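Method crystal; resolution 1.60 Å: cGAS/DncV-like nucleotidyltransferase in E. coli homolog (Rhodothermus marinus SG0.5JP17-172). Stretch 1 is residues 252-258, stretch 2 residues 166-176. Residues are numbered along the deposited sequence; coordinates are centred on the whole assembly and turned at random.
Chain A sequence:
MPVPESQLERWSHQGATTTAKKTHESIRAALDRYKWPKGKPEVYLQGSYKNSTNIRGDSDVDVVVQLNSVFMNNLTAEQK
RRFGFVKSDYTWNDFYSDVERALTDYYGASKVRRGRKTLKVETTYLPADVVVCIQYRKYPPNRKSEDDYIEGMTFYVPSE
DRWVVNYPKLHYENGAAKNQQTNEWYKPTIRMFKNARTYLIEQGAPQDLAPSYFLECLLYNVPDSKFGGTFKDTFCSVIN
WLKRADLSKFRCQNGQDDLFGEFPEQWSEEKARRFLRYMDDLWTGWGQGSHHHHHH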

ATOM      1  N   CYS A 252       5.340 -10.021   0.195  1.00 17.88           N
ATOM      2  CA  CYS A 252       4.597  -8.812   0.492  1.00 17.16           C
ATOM      3  C   CYS A 252       3.447  -9.115   1.444  1.00 13.70           C
ATOM      4  O   CYS A 252       3.018 -10.261   1.600  1.00 16.58           O
ATOM      5  CB  CYS A 252       4.069  -8.186  -0.795  1.00 19.79           C
ATOM      6  SG  CYS A 252       5.417  -7.446  -1.770  1.00 25.29           S
ATOM      7  N   GLN A 253       2.953  -8.056   2.085  1.00 15.27           N
ATOM      8  CA  GLN A 253       1.854  -8.203   3.034  1.00 16.27           C
ATOM      9  C   GLN A 253       0.613  -8.801   2.380  1.00 17.95           C
ATOM     10  O   GLN A 253      -0.184  -9.459   3.059  1.00 17.04           O
ATOM     11  CB  GLN A 253       1.548  -6.844   3.668  1.00 17.86           C
ATOM     12  CG  GLN A 253       0.456  -6.848   4.733  1.00 14.80           C
ATOM     13  CD  GLN A 253       0.502  -5.586   5.576  1.00 11.91           C
ATOM     14  OE1 GLN A 253       1.496  -5.336   6.257  1.00 17.85           O
ATOM     15  NE2 GLN A 253      -0.557  -4.804   5.547  1.00 15.31           N
ATOM     16  N   ASN A 254       0.428  -8.598   1.069  1.00 14.12           N
ATOM     17  CA  ASN A 254      -0.729  -9.195   0.400  1.00 15.77           C
ATOM     18  C   ASN A 254      -0.634 -10.712   0.267  1.00 15.80           C
ATOM     19  O   ASN A 254      -1.618 -11.333  -0.141  1.00 17.01           O
ATOM     20  CB  ASN A 254      -0.974  -8.564  -0.985  1.00 16.22           C
ATOM     21  CG  ASN A 254       0.187  -8.760  -1.970  1.00 17.66           C
ATOM     22  OD1 ASN A 254       0.911  -9.749  -1.924  1.00 18.74           O
ATOM     23  ND2 ASN A 254       0.337  -7.813  -2.883  1.00 19.16           N
ATOM     24  N   GLY A 255       0.511 -11.313   0.595  1.00 19.58           N
ATOM     25  CA  GLY A 255       0.687 -12.749   0.504  1.00 19.96           C
ATOM     26  C   GLY A 255       0.868 -13.291  -0.897  1.00 19.66           C
ATOM     27  O   GLY A 255       0.969 -14.520  -1.063  1.00 24.01           O
ATOM     28  N   GLN A 256       0.919 -12.428  -1.912  1.00 21.16           N
ATOM     29  CA  GLN A 256       0.982 -12.867  -3.304  1.00 23.81           C
ATOM     30  C   GLN A 256       2.321 -12.608  -3.971  1.00 26.45           C
ATOM     31  O   GLN A 256       2.781 -13.436  -4.763  1.00 36.10           O
ATOM     32  CB  GLN A 256      -0.105 -12.179  -4.137  1.00 27.38           C
ATOM     33  CG  GLN A 256      -1.499 -12.262  -3.571  1.00 26.50           C
ATOM     34  CD  GLN A 256      -1.867 -13.653  -3.118  1.00 23.55           C
ATOM     35  OE1 GLN A 256      -1.774 -14.626  -3.876  1.00 25.84           O
ATOM     36  NE2 GLN A 256      -2.279 -13.759  -1.861  1.00 27.26           N
ATOM     37  N   ASP A 257       2.931 -11.461  -3.705  1.00 22.40           N
ATOM     38  CA  ASP A 257       4.118 -10.985  -4.398  1.00 22.75           C
ATOM     39  C   ASP A 257       5.368 -11.219  -3.562  1.00 20.96           C
ATOM     40  O   ASP A 257       5.317 -11.252  -2.329  1.00 20.38           O
ATOM     41  CB  ASP A 257       4.031  -9.483  -4.692  1.00 21.54           C
ATOM     42  CG  ASP A 257       2.786  -9.090  -5.473  1.00 25.29           C
ATOM     43  OD1 ASP A 257       2.354  -9.847  -6.367  1.00 26.01           O
ATOM     44  OD2 ASP A 257       2.264  -7.989  -5.192  1.00 27.95           O
ATOM     45  N   ASP A 258       6.500 -11.353  -4.251  1.00 23.73           N
ATOM     46  CA  ASP A 258       7.794 -11.292  -3.587  1.00 21.75           C
ATOM     47  C   ASP A 258       8.166  -9.846  -3.301  1.00 20.72           C
ATOM     48  O   ASP A 258       7.965  -8.960  -4.137  1.00 23.32           O
ATOM     49  CB  ASP A 258       8.888 -11.926  -4.439  1.00 24.78           C
ATOM     50  CG  ASP A 258       8.792 -13.429  -4.488  1.00 32.86           C
ATOM     51  OD1 ASP A 258       8.070 -14.013  -3.655  1.00 34.83           O
ATOM     52  OD2 ASP A 258       9.462 -14.025  -5.354  1.00 38.66           O
TER
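Stretch 2, residues 166-176: NYPKLHYENGA

Stretch 2 packs as the start of a helix against a compact loop in stretch 1. Tyr 167 is the N-cap residue, and the helix runs from Pro 168 through Ala 176 and continues beyond. Stretch 1 has no regular helix or strand; Cys 252 to Gly 255 form a type I beta turn, closed by Gly 255 N to Cys 252 O (2.9 Å). The backbones come nearest at Asn 254 and His 171, whose CA atoms are 3.9 Å apart. Tyr 167, the pair Leu 170 and His 171, and the pair Asn 174 and Gly 175, with about one helical turn from each group to the next, line the contact. Along the helix from Tyr 167 to Gly 175 the main partners pass back along the loop, from Gln 256 and Asn 254 to Gln 253.

Two direct hydrogen bonds tie Gln 253 to the helix. Gln 253 NE2 donates to His 171 O (2.9 Å), an oxygen that also accepts from Gly 175 N (3.1 Å), and Gln 253 O accepts from Asn 174 ND2 (2.9 Å). The amide reaches in beside Gly 175: NE2 of Gln 253 lies 3.3 Å from CA of Gly 175, on the side where a CB would clash.

Two waters extend the polar contact. Water 1 accepts from Tyr 167 N (2.9 Å) and Asn 254 ND2 (3.0 Å); water 2 links Asn 254 N to His 171 ND1 (2.8 Å each).

Carbon packing covers one face of each of two rings. Gln 256 CG sits 3.6 Å from the Tyr 167 ring centroid, and Gln 253 CG 4.2 Å from that of His 171. Between them Asn 254 lies close to the N-cap and first turn, with CB 3.8 Å from Tyr 167 CB and O 3.6 Å from Leu 170 CB.

Asn 254 also braces its own loop: OD1 accepts from Gln 256 N (2.7 Å) and Asp 257 N (3.2 Å), ND2 donates to Asp 257 OD2 (3.0 Å), and O accepts from Gln 256 NE2 (3.0 Å).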

ATOM      1  N   ASN A 166      -2.776  -5.949  -8.668  1.00 14.23           N
ATOM      2  CA  ASN A 166      -2.535  -5.660  -7.263  1.00 15.50           C
ATOM      3  C   ASN A 166      -3.575  -6.366  -6.405  1.00 14.81           C
ATOM      4  O   ASN A 166      -4.633  -6.784  -6.884  1.00 14.74           O
ATOM      5  CB  ASN A 166      -2.584  -4.153  -6.972  1.00 14.99           C
ATOM      6  CG  ASN A 166      -1.429  -3.385  -7.593  1.00 16.78           C
ATOM      7  OD1 ASN A 166      -0.406  -3.953  -7.991  1.00 21.24           O
ATOM      8  ND2 ASN A 166      -1.591  -2.077  -7.670  1.00 16.05           N
ATOM      9  N   TYR A 167      -3.282  -6.460  -5.109  1.00 14.90           N
ATOM     10  CA  TYR A 167      -4.148  -7.147  -4.153  1.00 12.02           C
ATOM     11  C   TYR A 167      -4.355  -6.302  -2.900  1.00 13.48           C
ATOM     12  O   TYR A 167      -4.054  -6.742  -1.786  1.00 15.11           O
ATOM     13  CB  TYR A 167      -3.556  -8.503  -3.785  1.00 12.31           C
ATOM     14  CG  TYR A 167      -3.354  -9.435  -4.961  1.00 14.43           C
ATOM     15  CD1 TYR A 167      -2.170  -9.434  -5.688  1.00 15.77           C
ATOM     16  CD2 TYR A 167      -4.361 -10.314  -5.331  1.00 16.76           C
ATOM     17  CE1 TYR A 167      -2.006 -10.319  -6.783  1.00 16.75           C
ATOM     18  CE2 TYR A 167      -4.207 -11.186  -6.395  1.00 18.77           C
ATOM     19  CZ  TYR A 167      -3.039 -11.179  -7.116  1.00 19.22           C
ATOM     20  OH  TYR A 167      -2.915 -12.056  -8.184  1.00 22.59           O
ATOM     21  N   PRO A 168      -4.883  -5.086  -3.045  1.00 12.58           N
ATOM     22  CA  PRO A 168      -4.990  -4.200  -1.871  1.00 12.14           C
ATOM     23  C   PRO A 168      -5.899  -4.732  -0.776  1.00 13.65           C
ATOM     24  O   PRO A 168      -5.642  -4.471   0.412  1.00 14.01           O
ATOM     25  CB  PRO A 168      -5.535  -2.895  -2.467  1.00 14.38           C
ATOM     26  CG  PRO A 168      -6.296  -3.338  -3.691  1.00 13.94           C
ATOM     27  CD  PRO A 168      -5.498  -4.487  -4.248  1.00 15.12           C
ATOM     28  N   LYS A 169      -6.961  -5.465  -1.125  1.00 13.01           N
ATOM     29  CA  LYS A 169      -7.833  -5.992  -0.082  1.00 13.61           C
ATOM     30  C   LYS A 169      -7.102  -7.011   0.782  1.00 13.27           C
ATOM     31  O   LYS A 169      -7.308  -7.055   2.000  1.00 14.03           O
ATOM     32  CB  LYS A 169      -9.078  -6.620  -0.698  1.00 16.93           C
ATOM     33  CG  LYS A 169      -9.928  -5.642  -1.478  1.00 15.44           C
ATOM     34  CD  LYS A 169     -11.152  -6.345  -2.011  1.00 16.70           C
ATOM     35  CE  LYS A 169     -12.065  -5.371  -2.748  1.00 21.95           C
ATOM     36  NZ  LYS A 169     -13.245  -6.074  -3.331  1.00 26.63           N
ATOM     37  N   LEU A 170      -6.267  -7.855   0.168  1.00 14.33           N
ATOM     38  CA  LEU A 170      -5.504  -8.825   0.945  1.00 14.38           C
ATOM     39  C   LEU A 170      -4.409  -8.146   1.750  1.00 13.44           C
ATOM     40  O   LEU A 170      -4.133  -8.548   2.889  1.00 15.81           O
ATOM     41  CB  LEU A 170      -4.893  -9.886   0.036  1.00 14.46           C
ATOM     42  CG  LEU A 170      -5.931 -10.798  -0.599  1.00 18.44           C
ATOM     43  CD1 LEU A 170      -5.229 -11.774  -1.523  1.00 19.07           C
ATOM     44  CD2 LEU A 170      -6.699 -11.521   0.478  1.00 24.19           C
ATOM     45  N   HIS A 171      -3.768  -7.127   1.175  1.00 12.76           N
ATOM     46  CA  HIS A 171      -2.823  -6.315   1.943  1.00 12.88           C
ATOM     47  C   HIS A 171      -3.482  -5.791   3.217  1.00 13.58           C
ATOM     48  O   HIS A 171      -2.932  -5.927   4.315  1.00 12.64           O
ATOM     49  CB  HIS A 171      -2.297  -5.163   1.078  1.00 12.16           C
ATOM     50  CG  HIS A 171      -1.315  -4.273   1.778  1.00 14.38           C
ATOM     51  ND1 HIS A 171       0.047  -4.417   1.642  1.00 14.35           N
ATOM     52  CD2 HIS A 171      -1.501  -3.225   2.618  1.00 17.58           C
ATOM     53  CE1 HIS A 171       0.662  -3.502   2.371  1.00 15.22           C
ATOM     54  NE2 HIS A 171      -0.255  -2.762   2.967  1.00 16.83           N
ATOM     55  N   TYR A 172      -4.684  -5.225   3.087  1.00 13.54           N
ATOM     56  CA  TYR A 172      -5.384  -4.692   4.254  1.00 11.27           C
ATOM     57  C   TYR A 172      -5.751  -5.793   5.241  1.00 12.21           C
ATOM     58  O   TYR A 172      -5.508  -5.677   6.450  1.00 12.76           O
ATOM     59  CB  TYR A 172      -6.637  -3.929   3.814  1.00 12.42           C
ATOM     60  CG  TYR A 172      -7.481  -3.565   4.993  1.00 13.08           C
ATOM     61  CD1 TYR A 172      -7.047  -2.600   5.886  1.00 15.84           C
ATOM     62  CD2 TYR A 172      -8.691  -4.199   5.238  1.00 17.06           C
ATOM     63  CE1 TYR A 172      -7.809  -2.261   6.982  1.00 15.09           C
ATOM     64  CE2 TYR A 172      -9.461  -3.863   6.332  1.00 21.35           C
ATOM     65  CZ  TYR A 172      -8.998  -2.897   7.209  1.00 19.12           C
ATOM     66  OH  TYR A 172      -9.747  -2.539   8.311  1.00 23.84           O
ATOM     67  N   GLU A 173      -6.352  -6.870   4.737  1.00 15.48           N
ATOM     68  CA  GLU A 173      -6.814  -7.962   5.582  1.00 13.65           C
ATOM     69  C   GLU A 173      -5.670  -8.554   6.399  1.00 12.51           C
ATOM     70  O   GLU A 173      -5.805  -8.805   7.602  1.00 12.14           O
ATOM     71  CB  GLU A 173      -7.444  -9.012   4.667  1.00 19.19           C
ATOM     72  CG  GLU A 173      -7.966 -10.254   5.285  1.00 26.55           C
ATOM     73  CD  GLU A 173      -8.525 -11.173   4.213  1.00 30.76           C
ATOM     74  OE1 GLU A 173      -8.087 -12.342   4.117  1.00 30.64           O
ATOM     75  OE2 GLU A 173      -9.377 -10.686   3.441  1.00 29.55           O
ATOM     76  N   ASN A 174      -4.532  -8.791   5.752  1.00 12.53           N
ATOM     77  CA  ASN A 174      -3.424  -9.438   6.452  1.00 11.48           C
ATOM     78  C   ASN A 174      -2.763  -8.500   7.453  1.00 12.09           C
ATOM     79  O   ASN A 174      -2.317  -8.940   8.523  1.00 13.65           O
ATOM     80  CB  ASN A 174      -2.413  -9.953   5.439  1.00 11.61           C
ATOM     81  CG  ASN A 174      -2.970 -11.096   4.616  1.00 16.16           C
ATOM     82  OD1 ASN A 174      -3.871 -11.818   5.058  1.00 17.48           O
ATOM     83  ND2 ASN A 174      -2.442 -11.268   3.419  1.00 16.82           N
ATOM     84  N   GLY A 175      -2.667  -7.215   7.117  1.00 11.91           N
ATOM     85  CA  GLY A 175      -2.140  -6.255   8.077  1.00 11.88           C
ATOM     86  C   GLY A 175      -3.040  -6.104   9.289  1.00 12.70           C
ATOM     87  O   GLY A 175      -2.561  -5.969  10.421  1.00 12.09           O
ATOM     88  N   ALA A 176      -4.356  -6.130   9.074  1.00 13.13           N
ATOM     89  CA  ALA A 176      -5.276  -6.073  10.205  1.00 12.12           C
ATOM     90  C   ALA A 176      -5.142  -7.313  11.079  1.00 13.46           C
ATOM     91  O   ALA A 176      -5.143  -7.219  12.313  1.00 14.23           O
ATOM     92  CB  ALA A 176      -6.711  -5.911   9.695  1.00 15.00           C
TER
HETATM   93  O   HOH W   1      -0.919  -5.269  -3.837  1.00 25.23           O
HETATM   94  O   HOH W   2       1.332  -6.211  -0.011  1.00 17.20           O